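PDB 1XI3: thiamine phosphate pyrophosphorylase from Pyrococcus furiosus, which probably condenses a thiazole phosphate with hydroxymethylpyrimidine diphosphate to make thiamine phosphate, releasing diphosphate, in a reaction that depends on magnesium. Local coordinates for residues Arg63-Arg67 with Val85-Gly89; Val79-Leu83 with Ile105-Leu109; Ile99-Lys103 with Ala124-Ala129; Tyr116-Glu120 with Asp145-Ile149; Tyr131-Val137 with Ile163-Gly169. All blocks are in the same frame, centred on the assembly; numbering follows the deposited sequence.

Interaction 1: Arg63-Arg67 with Val85-Gly89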
# COMPACT_ATOMS: atom_id res chain seq x y z
N ARG A 63 4.95 -10.44 12.74
CA ARG A 63 6.34 -10.73 12.36
C ARG A 63 7.05 -11.35 13.56
O ARG A 63 7.77 -12.34 13.38
CB ARG A 63 7.06 -9.46 11.92
CG ARG A 63 8.55 -9.65 11.67
CD ARG A 63 8.89 -10.50 10.50
NE ARG A 63 8.65 -11.94 10.64
CZ ARG A 63 9.01 -12.85 9.73
NH1 ARG A 63 9.61 -12.48 8.60
NH2 ARG A 63 8.74 -14.14 9.93
N GLN A 64 6.86 -10.76 14.74
CA GLN A 64 7.48 -11.28 15.97
C GLN A 64 6.98 -12.67 16.31
O GLN A 64 7.77 -13.59 16.56
CB GLN A 64 7.24 -10.32 17.14
CG GLN A 64 8.01 -10.65 18.44
CD GLN A 64 7.93 -9.52 19.47
OE1 GLN A 64 8.05 -8.33 19.13
NE2 GLN A 64 7.72 -9.88 20.75
N LEU A 65 5.67 -12.85 16.26
CA LEU A 65 5.04 -14.13 16.55
C LEU A 65 5.51 -15.22 15.63
O LEU A 65 5.89 -16.30 16.07
CB LEU A 65 3.52 -14.00 16.43
CG LEU A 65 2.72 -13.46 17.58
CD1 LEU A 65 1.27 -13.42 17.15
CD2 LEU A 65 2.90 -14.36 18.83
N THR A 66 5.49 -14.96 14.32
CA THR A 66 5.94 -15.95 13.40
C THR A 66 7.39 -16.36 13.67
O THR A 66 7.71 -17.53 13.65
CB THR A 66 5.74 -15.53 11.92
OG1 THR A 66 6.37 -14.27 11.65
CG2 THR A 66 4.19 -15.49 11.63
N ARG A 67 8.25 -15.40 13.95
CA ARG A 67 9.65 -15.73 14.24
C ARG A 67 9.78 -16.64 15.46
O ARG A 67 10.61 -17.58 15.49
CB ARG A 67 10.47 -14.47 14.40
CG ARG A 67 10.89 -13.92 13.08
CD ARG A 67 11.37 -12.53 13.15
NE ARG A 67 11.91 -12.15 11.85
CZ ARG A 67 12.24 -10.94 11.49
NH1 ARG A 67 12.05 -9.90 12.28
NH2 ARG A 67 12.75 -10.75 10.27
N VAL A 85 7.53 -4.25 7.76
CA VAL A 85 7.53 -5.23 8.88
C VAL A 85 8.53 -6.39 8.71
O VAL A 85 8.59 -7.31 9.56
CB VAL A 85 6.11 -5.74 9.18
CG1 VAL A 85 5.15 -4.58 9.33
CG2 VAL A 85 5.65 -6.78 8.16
N ASP A 86 9.35 -6.34 7.66
CA ASP A 86 10.33 -7.37 7.34
C ASP A 86 9.71 -8.73 7.21
O ASP A 86 10.23 -9.75 7.64
CB ASP A 86 11.46 -7.39 8.37
CG ASP A 86 12.74 -8.02 7.84
OD1 ASP A 86 13.59 -8.42 8.69
OD2 ASP A 86 12.91 -8.16 6.60
N ALA A 87 8.57 -8.77 6.53
CA ALA A 87 7.98 -10.05 6.21
C ALA A 87 8.87 -10.85 5.28
O ALA A 87 9.72 -10.28 4.57
CB ALA A 87 6.61 -9.83 5.55
N ASP A 88 8.67 -12.16 5.27
CA ASP A 88 9.39 -13.03 4.37
C ASP A 88 8.97 -12.81 2.91
O ASP A 88 9.79 -13.01 2.01
CB ASP A 88 9.22 -14.46 4.77
CG ASP A 88 9.74 -14.72 6.20
OD1 ASP A 88 10.97 -14.52 6.42
OD2 ASP A 88 8.96 -15.07 7.06
N GLY A 89 7.70 -12.43 2.70
CA GLY A 89 7.21 -12.29 1.34
C GLY A 89 5.90 -11.58 1.23
O GLY A 89 5.32 -11.10 2.21
O HOH W 1 12.89 -7.12 11.63
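Two arginines one helical turn apart reach from helix 52-68 to the loop V85-G89. R63 has chi1 t, which sets its CG 3.2 Å from V85 O; kinks at chi2 (p) and chi3 (m) then turn the guanidinium edge toward D86 O and D88 OD2. R63 NH1 donates to D86 O at 3.0 Å. R63 NH2 forms a salt bridge with D88 OD2, also at 3.0 Å. The same NH2 donates to T66 OG1 at 2.9 Å, so the bent arginine is also held from its own helix. R67 behaves differently. Its CA-to-CB bond points sideways, but chi2 and chi3 are both t, and the extended chain carries NH2 to 2.9 Å from D86 OD1, a second salt bridge. Water 1 joins R67 NH1 (3.0 Å) to the same D86 OD1 (3.3 Å). D86 has positive phi and ends helix 79-85 in a Schellman motif, which leaves its carbonyl facing R63. The contact lies in the TIM barrel, where this helix end turns into strand 89-92. D88 OD2 also accepts from F73 N, and the side chains of R63, T66 and V85 touch F73, so the contact rests on strand 72-76, between helices 52-68 and 79-85.

Interaction 2: Val79-Leu83 with Ile105-Leu109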
# COMPACT_ATOMS: atom_id res chain seq x y z
N VAL A 79 3.18 -4.56 -0.70
CA VAL A 79 4.65 -4.65 -0.67
C VAL A 79 5.25 -3.64 0.35
O VAL A 79 6.26 -3.92 1.01
CB VAL A 79 5.21 -4.43 -2.06
CG1 VAL A 79 6.72 -4.33 -2.03
CG2 VAL A 79 4.73 -5.49 -3.02
N ASP A 80 4.62 -2.48 0.49
CA ASP A 80 5.07 -1.46 1.46
C ASP A 80 5.02 -2.04 2.86
O ASP A 80 5.99 -1.93 3.64
CB ASP A 80 4.27 -0.16 1.39
CG ASP A 80 2.75 -0.35 1.49
OD1 ASP A 80 2.23 -1.37 1.02
OD2 ASP A 80 2.09 0.59 2.03
N VAL A 81 3.89 -2.65 3.18
CA VAL A 81 3.72 -3.25 4.51
C VAL A 81 4.71 -4.40 4.72
O VAL A 81 5.36 -4.46 5.75
CB VAL A 81 2.29 -3.68 4.72
CG1 VAL A 81 2.13 -4.41 6.07
CG2 VAL A 81 1.36 -2.44 4.67
N ALA A 82 4.83 -5.27 3.73
CA ALA A 82 5.76 -6.39 3.78
C ALA A 82 7.17 -5.87 4.06
O ALA A 82 7.87 -6.40 4.90
CB ALA A 82 5.71 -7.20 2.49
N LEU A 83 7.58 -4.83 3.34
CA LEU A 83 8.94 -4.31 3.56
C LEU A 83 9.08 -3.71 4.97
O LEU A 83 10.09 -3.96 5.67
CB LEU A 83 9.27 -3.26 2.51
CG LEU A 83 9.50 -3.78 1.09
CD1 LEU A 83 9.59 -2.58 0.16
CD2 LEU A 83 10.76 -4.60 0.98
N ILE A 105 11.26 -3.47 -6.79
CA ILE A 105 11.25 -2.61 -5.63
C ILE A 105 11.53 -3.34 -4.31
O ILE A 105 11.90 -2.70 -3.31
CB ILE A 105 9.94 -1.77 -5.52
CG1 ILE A 105 8.70 -2.63 -5.32
CG2 ILE A 105 9.77 -0.94 -6.76
CD1 ILE A 105 7.52 -1.84 -4.85
N ALA A 106 11.41 -4.66 -4.33
CA ALA A 106 11.55 -5.47 -3.13
C ALA A 106 12.28 -6.76 -3.48
O ALA A 106 11.72 -7.83 -3.43
CB ALA A 106 10.19 -5.74 -2.53
N PRO A 107 13.56 -6.63 -3.86
CA PRO A 107 14.25 -7.79 -4.39
C PRO A 107 14.50 -8.95 -3.43
O PRO A 107 14.85 -10.05 -3.89
CB PRO A 107 15.61 -7.21 -4.85
CG PRO A 107 15.75 -5.93 -4.16
CD PRO A 107 14.38 -5.41 -3.92
N ASN A 108 14.39 -8.72 -2.13
CA ASN A 108 14.59 -9.80 -1.15
C ASN A 108 13.32 -10.53 -0.70
O ASN A 108 13.43 -11.52 0.02
CB ASN A 108 15.35 -9.27 0.06
CG ASN A 108 16.72 -8.77 -0.31
OD1 ASN A 108 17.29 -9.19 -1.30
ND2 ASN A 108 17.25 -7.87 0.49
N LEU A 109 12.14 -10.06 -1.11
CA LEU A 109 10.90 -10.71 -0.74
C LEU A 109 10.63 -11.96 -1.56
O LEU A 109 10.90 -11.99 -2.78
CB LEU A 109 9.69 -9.74 -0.90
CG LEU A 109 9.59 -8.59 0.04
CD1 LEU A 109 8.35 -7.77 -0.30
CD2 LEU A 109 9.59 -8.97 1.51
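L109 gives up 62 Å² here, more than any other residue of the pair. Its CA-to-CB bond points toward helix 79-85. With chi1 m and chi2 t, its CD1 comes to 3.9 Å from A82 CB. The same CD1 lies 4.2 Å from V79 CG1 and 4.2 Å from L83 CD2. One leucine methyl thus meets three residues on one side of the helix. V79 (47 Å²) sits at the start of that helix. Its CG1 is 3.8 Å from I105 CD1 and 3.8 Å from A106 CB. This is a contact between successive beta-alpha units of a TIM barrel: helix 79-85 follows strand 72-76, and I105-L109 leads from helix 99-105 into strand 110-115. A type I turn from A106 to L109, with L109 N bonded to A106 O at 3.2 Å, brings L109 back toward the first helix. L83 (46 Å²) starts off sideways, but its end bends in, and CD2 reaches A106 CB at 3.7 Å. L83 CD1 is 4.2 Å from I105 O. All the side-chain contacts between the segments are apolar. L83 also packs on I105 of the second subunit, and I105 on D80 of that subunit, so both residues belong to the dimer interface.

Interaction 3: Ile99-Lys103 with Ala124-Ala129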
# COMPACT_ATOMS: atom_id res chain seq x y z
N ILE A 99 4.23 -8.72 -10.82
CA ILE A 99 5.30 -9.48 -10.23
C ILE A 99 6.64 -8.85 -10.51
O ILE A 99 7.45 -8.67 -9.61
CB ILE A 99 5.27 -10.95 -10.67
CG1 ILE A 99 4.02 -11.62 -10.15
CG2 ILE A 99 6.54 -11.68 -10.16
CD1 ILE A 99 3.77 -12.97 -10.74
N GLU A 100 6.87 -8.48 -11.77
CA GLU A 100 8.19 -7.97 -12.13
C GLU A 100 8.52 -6.65 -11.42
O GLU A 100 9.65 -6.37 -11.09
CB GLU A 100 8.31 -7.84 -13.66
CG GLU A 100 7.46 -6.73 -14.29
CD GLU A 100 6.02 -7.13 -14.63
OE1 GLU A 100 5.49 -8.21 -14.18
OE2 GLU A 100 5.42 -6.32 -15.39
N VAL A 101 7.49 -5.85 -11.18
CA VAL A 101 7.65 -4.57 -10.54
C VAL A 101 7.91 -4.77 -9.06
O VAL A 101 8.75 -4.10 -8.46
CB VAL A 101 6.36 -3.69 -10.78
CG1 VAL A 101 6.45 -2.37 -10.01
CG2 VAL A 101 6.18 -3.44 -12.25
N ALA A 102 7.14 -5.67 -8.46
CA ALA A 102 7.37 -6.01 -7.04
C ALA A 102 8.81 -6.49 -6.80
O ALA A 102 9.44 -6.11 -5.81
CB ALA A 102 6.41 -7.08 -6.62
N LYS A 103 9.30 -7.33 -7.70
CA LYS A 103 10.66 -7.87 -7.58
C LYS A 103 11.69 -6.76 -7.70
O LYS A 103 12.74 -6.80 -7.04
CB LYS A 103 10.91 -8.93 -8.66
CG LYS A 103 10.13 -10.23 -8.44
CD LYS A 103 10.59 -11.40 -9.32
CE LYS A 103 11.96 -11.98 -8.90
NZ LYS A 103 12.24 -12.03 -7.39
N ALA A 124 2.83 -16.67 -14.25
CA ALA A 124 3.44 -16.27 -12.96
C ALA A 124 4.81 -16.90 -12.73
O ALA A 124 5.74 -16.23 -12.32
CB ALA A 124 2.53 -16.58 -11.81
N GLU A 125 4.94 -18.19 -13.03
CA GLU A 125 6.23 -18.83 -12.94
C GLU A 125 7.23 -18.15 -13.86
O GLU A 125 8.36 -17.86 -13.47
CB GLU A 125 6.10 -20.32 -13.24
CG GLU A 125 7.42 -21.10 -13.18
CD GLU A 125 7.24 -22.58 -13.53
OE1 GLU A 125 6.54 -22.90 -14.51
OE2 GLU A 125 7.79 -23.43 -12.82
N LYS A 126 6.81 -17.86 -15.10
CA LYS A 126 7.71 -17.24 -16.08
C LYS A 126 8.24 -15.89 -15.56
O LYS A 126 9.42 -15.57 -15.73
CB LYS A 126 7.03 -17.06 -17.44
CG LYS A 126 7.98 -16.61 -18.57
CD LYS A 126 7.20 -16.31 -19.86
CE LYS A 126 7.93 -15.34 -20.83
NZ LYS A 126 9.00 -16.00 -21.67
N LYS A 127 7.36 -15.12 -14.91
CA LYS A 127 7.69 -13.80 -14.38
C LYS A 127 8.58 -13.85 -13.14
O LYS A 127 9.09 -12.81 -12.68
CB LYS A 127 6.41 -13.02 -14.10
CG LYS A 127 5.59 -12.72 -15.32
CD LYS A 127 5.70 -11.27 -15.79
CE LYS A 127 4.35 -10.55 -15.74
NZ LYS A 127 3.24 -11.33 -16.43
N GLY A 128 8.74 -15.04 -12.57
CA GLY A 128 9.64 -15.29 -11.44
C GLY A 128 9.00 -15.45 -10.07
O GLY A 128 9.68 -15.26 -9.05
N ALA A 129 7.71 -15.80 -10.01
CA ALA A 129 7.07 -16.13 -8.75
C ALA A 129 7.87 -17.23 -8.07
O ALA A 129 8.39 -18.14 -8.74
CB ALA A 129 5.66 -16.58 -8.96
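I99 lays its side chain over the end of helix 118-127, and 76 Å² of the residue is covered there. Its CD1 is 4.0 Å from A124 CB and 4.4 Å from A129 CB. Its CG2 lies 3.8 Å from K127 O. This joins neighbouring outer helices of the TIM barrel, 99-105 and 118-127, which follow strands 89-92 and 110-115. The second helix ends in a Schellman motif. G128 N bonds to E125 O at 3.0 Å and weakly to A124 O at 3.2 Å, while A129 N bonds to A124 O at 3.1 Å. G128 has a phi of 104°. At these angles a CB would collide with the K127 carbonyl oxygen, so glycine fits here. A CB would also lie tight against K103 CD. That atom instead passes 3.9 Å from K127 O and 4.0 Å from G128 O. Beneath the apolar part, the side chains of I99, A124 and A129 all touch A113 of strand 110-115, so the two helices are packed on the same strand of the barrel wall. At the outer margin K127 loses 79 Å² to the contact. Its chi2 and chi3 lie between the usual wells, and its aliphatic chain runs beside E100. The two charges do not form a salt bridge: E100 OE1 is 4.5 Å from K127 NZ, but only 3.0 Å from K127 CE.

Interaction 4: Tyr116-Glu120 with Asp145-Ile149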
# COMPACT_ATOMS: atom_id res chain seq x y z
N TYR A 116 -5.47 -18.61 -11.09
CA TYR A 116 -6.81 -19.19 -11.19
C TYR A 116 -7.02 -19.96 -12.52
O TYR A 116 -8.20 -20.28 -12.92
CB TYR A 116 -7.84 -18.08 -11.08
CG TYR A 116 -7.77 -17.26 -9.79
CD1 TYR A 116 -8.55 -17.61 -8.69
CD2 TYR A 116 -6.90 -16.18 -9.68
CE1 TYR A 116 -8.48 -16.89 -7.52
CE2 TYR A 116 -6.83 -15.44 -8.50
CZ TYR A 116 -7.63 -15.82 -7.42
OH TYR A 116 -7.60 -15.12 -6.22
N SER A 117 -5.89 -20.31 -13.14
CA SER A 117 -5.86 -21.06 -14.43
C SER A 117 -4.48 -21.53 -14.70
O SER A 117 -3.50 -20.97 -14.18
CB SER A 117 -6.32 -20.15 -15.59
OG SER A 117 -5.37 -19.15 -15.90
N LEU A 118 -4.37 -22.52 -15.58
CA LEU A 118 -3.08 -22.97 -16.05
C LEU A 118 -2.24 -21.85 -16.70
O LEU A 118 -1.05 -21.71 -16.40
CB LEU A 118 -3.28 -24.13 -17.06
CG LEU A 118 -2.03 -24.72 -17.64
CD1 LEU A 118 -1.08 -25.24 -16.55
CD2 LEU A 118 -2.42 -25.84 -18.62
N GLU A 119 -2.86 -21.05 -17.58
CA GLU A 119 -2.16 -19.94 -18.21
C GLU A 119 -1.57 -18.99 -17.17
O GLU A 119 -0.43 -18.55 -17.30
CB GLU A 119 -3.09 -19.17 -19.17
CG GLU A 119 -2.42 -17.93 -19.82
CD GLU A 119 -1.03 -18.20 -20.39
OE1 GLU A 119 -0.76 -19.36 -20.85
OE2 GLU A 119 -0.20 -17.25 -20.40
N GLU A 120 -2.39 -18.65 -16.17
CA GLU A 120 -1.96 -17.76 -15.09
C GLU A 120 -0.79 -18.37 -14.32
O GLU A 120 0.19 -17.69 -14.02
CB GLU A 120 -3.11 -17.39 -14.17
CG GLU A 120 -4.10 -16.37 -14.80
CD GLU A 120 -5.16 -15.84 -13.87
OE1 GLU A 120 -6.02 -15.05 -14.35
OE2 GLU A 120 -5.19 -16.17 -12.66
N ASP A 145 -12.19 -12.50 -6.06
CA ASP A 145 -12.12 -13.29 -7.28
C ASP A 145 -12.72 -14.66 -7.01
O ASP A 145 -12.20 -15.42 -6.20
CB ASP A 145 -10.66 -13.43 -7.72
CG ASP A 145 -10.52 -13.99 -9.13
OD1 ASP A 145 -9.73 -13.41 -9.92
OD2 ASP A 145 -11.18 -15.01 -9.41
N ALA A 146 -13.83 -14.98 -7.70
CA ALA A 146 -14.61 -16.20 -7.36
C ALA A 146 -14.33 -17.41 -8.28
O ALA A 146 -15.09 -18.37 -8.27
CB ALA A 146 -16.09 -15.87 -7.34
N ARG A 147 -13.25 -17.36 -9.05
CA ARG A 147 -12.96 -18.41 -10.02
C ARG A 147 -12.57 -19.73 -9.33
O ARG A 147 -11.79 -19.73 -8.36
CB ARG A 147 -11.90 -17.94 -11.01
CG ARG A 147 -12.41 -16.88 -12.02
CD ARG A 147 -11.30 -16.43 -12.94
NE ARG A 147 -10.30 -15.58 -12.27
CZ ARG A 147 -9.13 -15.28 -12.81
NH1 ARG A 147 -8.79 -15.78 -13.99
NH2 ARG A 147 -8.26 -14.51 -12.15
N VAL A 148 -13.13 -20.83 -9.82
CA VAL A 148 -12.95 -22.16 -9.24
C VAL A 148 -12.23 -23.04 -10.26
O VAL A 148 -12.62 -23.09 -11.44
CB VAL A 148 -14.31 -22.76 -8.85
CG1 VAL A 148 -14.18 -24.23 -8.47
CG2 VAL A 148 -14.91 -21.98 -7.71
N ILE A 149 -11.18 -23.74 -9.82
CA ILE A 149 -10.37 -24.55 -10.74
C ILE A 149 -10.58 -26.07 -10.58
O ILE A 149 -10.33 -26.83 -11.54
CB ILE A 149 -8.86 -24.23 -10.66
CG1 ILE A 149 -8.30 -24.62 -9.29
CG2 ILE A 149 -8.59 -22.74 -10.99
CD1 ILE A 149 -6.75 -24.43 -9.20
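Y116 begins this surface contact above the C-terminal ends of the TIM-barrel strands, just after strand 110-115. The contact buries 119 Å² of this residue. D145 OD2 lies over one face of the ring, 3.8 Å from Y116 CD1. Y116 CB sits over a face of the R147 guanidinium, and Y116 CD2 is 3.3 Å from R147 NH2. Y116 O is 3.2 Å from I149 CG2. The Y116 side chain also comes within about 4 Å of that of S114, a predicted binding residue for the pyrimidine diphosphate. S117 is the N-cap of helix 118-127: its OG accepts from E120 N at 3.0 Å. E120 then reaches back. Its OE2 accepts from Y116 N at 2.9 Å, and its OE1 takes bonds from R147 NH1 (2.9 Å) and R147 NH2 (3.2 Å). D145 adds a second carboxylate, completing a salt-bridge network, with R147 NH2 2.9 Å from D145 OD1. An Asx turn holds the loop itself: R147 N donates to D145 OD2 at 3.2 Å.

Interaction 5: Tyr131-Val137 with Ile163-Gly169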
# COMPACT_ATOMS: atom_id res chain seq x y z
N TYR A 131 6.40 -19.09 -5.45
CA TYR A 131 5.41 -20.14 -5.29
C TYR A 131 4.09 -19.64 -5.82
O TYR A 131 3.92 -18.45 -6.09
CB TYR A 131 5.26 -20.62 -3.82
CG TYR A 131 4.61 -19.61 -2.90
CD1 TYR A 131 5.36 -18.58 -2.29
CD2 TYR A 131 3.25 -19.65 -2.66
CE1 TYR A 131 4.74 -17.63 -1.46
CE2 TYR A 131 2.63 -18.70 -1.84
CZ TYR A 131 3.38 -17.68 -1.26
OH TYR A 131 2.72 -16.75 -0.48
N LEU A 132 3.18 -20.59 -5.98
CA LEU A 132 1.84 -20.30 -6.47
C LEU A 132 0.83 -20.61 -5.41
O LEU A 132 0.92 -21.64 -4.72
CB LEU A 132 1.47 -21.17 -7.70
CG LEU A 132 2.42 -21.06 -8.88
CD1 LEU A 132 1.87 -21.92 -10.03
CD2 LEU A 132 2.56 -19.64 -9.32
N GLY A 133 -0.16 -19.73 -5.30
CA GLY A 133 -1.42 -20.03 -4.62
C GLY A 133 -2.44 -20.37 -5.71
O GLY A 133 -2.98 -19.47 -6.31
N ALA A 134 -2.69 -21.66 -5.90
CA ALA A 134 -3.58 -22.13 -7.01
C ALA A 134 -4.95 -22.43 -6.48
O ALA A 134 -5.11 -23.26 -5.58
CB ALA A 134 -2.98 -23.35 -7.69
N GLY A 135 -5.97 -21.72 -6.98
CA GLY A 135 -7.32 -21.95 -6.54
C GLY A 135 -8.33 -21.25 -7.45
O GLY A 135 -7.95 -20.76 -8.48
N SER A 136 -9.58 -21.16 -7.04
CA SER A 136 -10.12 -21.77 -5.85
C SER A 136 -10.38 -23.24 -6.15
O SER A 136 -10.98 -23.59 -7.16
CB SER A 136 -11.42 -21.09 -5.46
OG SER A 136 -11.83 -21.51 -4.18
N VAL A 137 -9.90 -24.13 -5.28
CA VAL A 137 -10.14 -25.57 -5.55
C VAL A 137 -11.67 -25.86 -5.56
O VAL A 137 -12.20 -26.52 -6.49
CB VAL A 137 -9.43 -26.46 -4.54
CG1 VAL A 137 -9.64 -27.93 -4.88
CG2 VAL A 137 -7.95 -26.16 -4.51
N ILE A 163 7.92 -24.76 -9.64
CA ILE A 163 7.92 -24.07 -8.34
C ILE A 163 6.83 -24.64 -7.41
O ILE A 163 5.87 -25.30 -7.86
CB ILE A 163 7.71 -22.54 -8.48
CG1 ILE A 163 6.42 -22.19 -9.28
CG2 ILE A 163 8.92 -21.88 -9.14
CD1 ILE A 163 6.04 -20.75 -9.28
N PRO A 164 6.99 -24.43 -6.08
CA PRO A 164 5.99 -24.93 -5.17
C PRO A 164 4.60 -24.40 -5.41
O PRO A 164 4.44 -23.24 -5.81
CB PRO A 164 6.48 -24.48 -3.81
CG PRO A 164 7.95 -24.29 -3.98
CD PRO A 164 8.11 -23.81 -5.37
N VAL A 165 3.63 -25.26 -5.16
CA VAL A 165 2.20 -24.93 -5.33
C VAL A 165 1.48 -25.18 -4.01
O VAL A 165 1.54 -26.29 -3.45
CB VAL A 165 1.56 -25.78 -6.45
CG1 VAL A 165 0.06 -25.42 -6.60
CG2 VAL A 165 2.34 -25.65 -7.75
N VAL A 166 0.79 -24.14 -3.52
CA VAL A 166 -0.09 -24.22 -2.38
C VAL A 166 -1.53 -24.15 -2.90
O VAL A 166 -1.89 -23.21 -3.62
CB VAL A 166 0.16 -23.06 -1.40
CG1 VAL A 166 -0.75 -23.16 -0.23
CG2 VAL A 166 1.62 -23.08 -0.94
N ALA A 167 -2.33 -25.16 -2.59
CA ALA A 167 -3.76 -25.16 -2.98
C ALA A 167 -4.50 -24.19 -2.09
O ALA A 167 -4.20 -24.09 -0.90
CB ALA A 167 -4.36 -26.55 -2.79
N ILE A 168 -5.54 -23.51 -2.63
CA ILE A 168 -6.35 -22.65 -1.84
C ILE A 168 -7.80 -22.68 -2.32
O ILE A 168 -8.06 -22.84 -3.52
CB ILE A 168 -5.80 -21.17 -1.86
CG1 ILE A 168 -6.53 -20.34 -0.80
CG2 ILE A 168 -5.87 -20.58 -3.24
CD1 ILE A 168 -5.96 -18.98 -0.54
N GLY A 169 -8.71 -22.51 -1.37
CA GLY A 169 -10.09 -22.23 -1.67
C GLY A 169 -11.03 -23.35 -1.30
O GLY A 169 -11.04 -24.40 -1.96
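L132, A134, V165 and A167 form one apolar face of this pair of parallel strands, 131-135 and 165-168, neighbours in the closed sheet of the TIM barrel. L132 CD2 is 3.7 Å from I163 CD1, and A134 CB is 3.8 Å from V165 CG1. V137 CG2 extends the row to A167 CB at 4.0 Å. L154 of helix 150-160 packs on A134, V137 and A167, so this face looks out to the helices. V166 and I168 point to the other face, where G133 and G135 have no side chains. Y131 CD2 meets V166 CG2 at 4.2 Å, and the Y131 hydroxyl bonds to that of Y18. L132 N donates to P164 O (2.9 Å), V166 N to L132 O (2.8 Å), A134 N to V166 O (2.9 Å) and I168 N to A134 O (3.0 Å). The polar edge follows at the strand ends, beside predicted thiazole-phosphate sites T140 and G170. A sulfate, probably from the crystallisation liquor, lies about 4 Å from G169. The peptide before S136 is cis. G169 has a positive phi, and a CB on it would clash with S136 OG, which bonds to F138 O. Last, V137 N donates to I168 O at 2.9 Å.

Following the chain from the N terminus, interaction 1 closes first, joining helix 52-68 to the loop before strand 89-92. Interaction 2 crosses it: its helical segment 79-83 lies within the span of chain that interaction 1 closes, and pairs with the approach to strand 110-115. The two touch, A87 N lying 3.0 Å from A82 O. Interaction 3 crosses interaction 2 in turn, and interaction 4 crosses interaction 3; both use helix 118-127. Interaction 5 crosses interaction 4 and pairs strands 131-135 and 165-168. R147 O and I149 N lie 2.9 and 2.7 Å from S136 N and S136 O, probable hydrogen bonds. None nests inside another. Each overlaps the next, linking neighbouring units around the barrel.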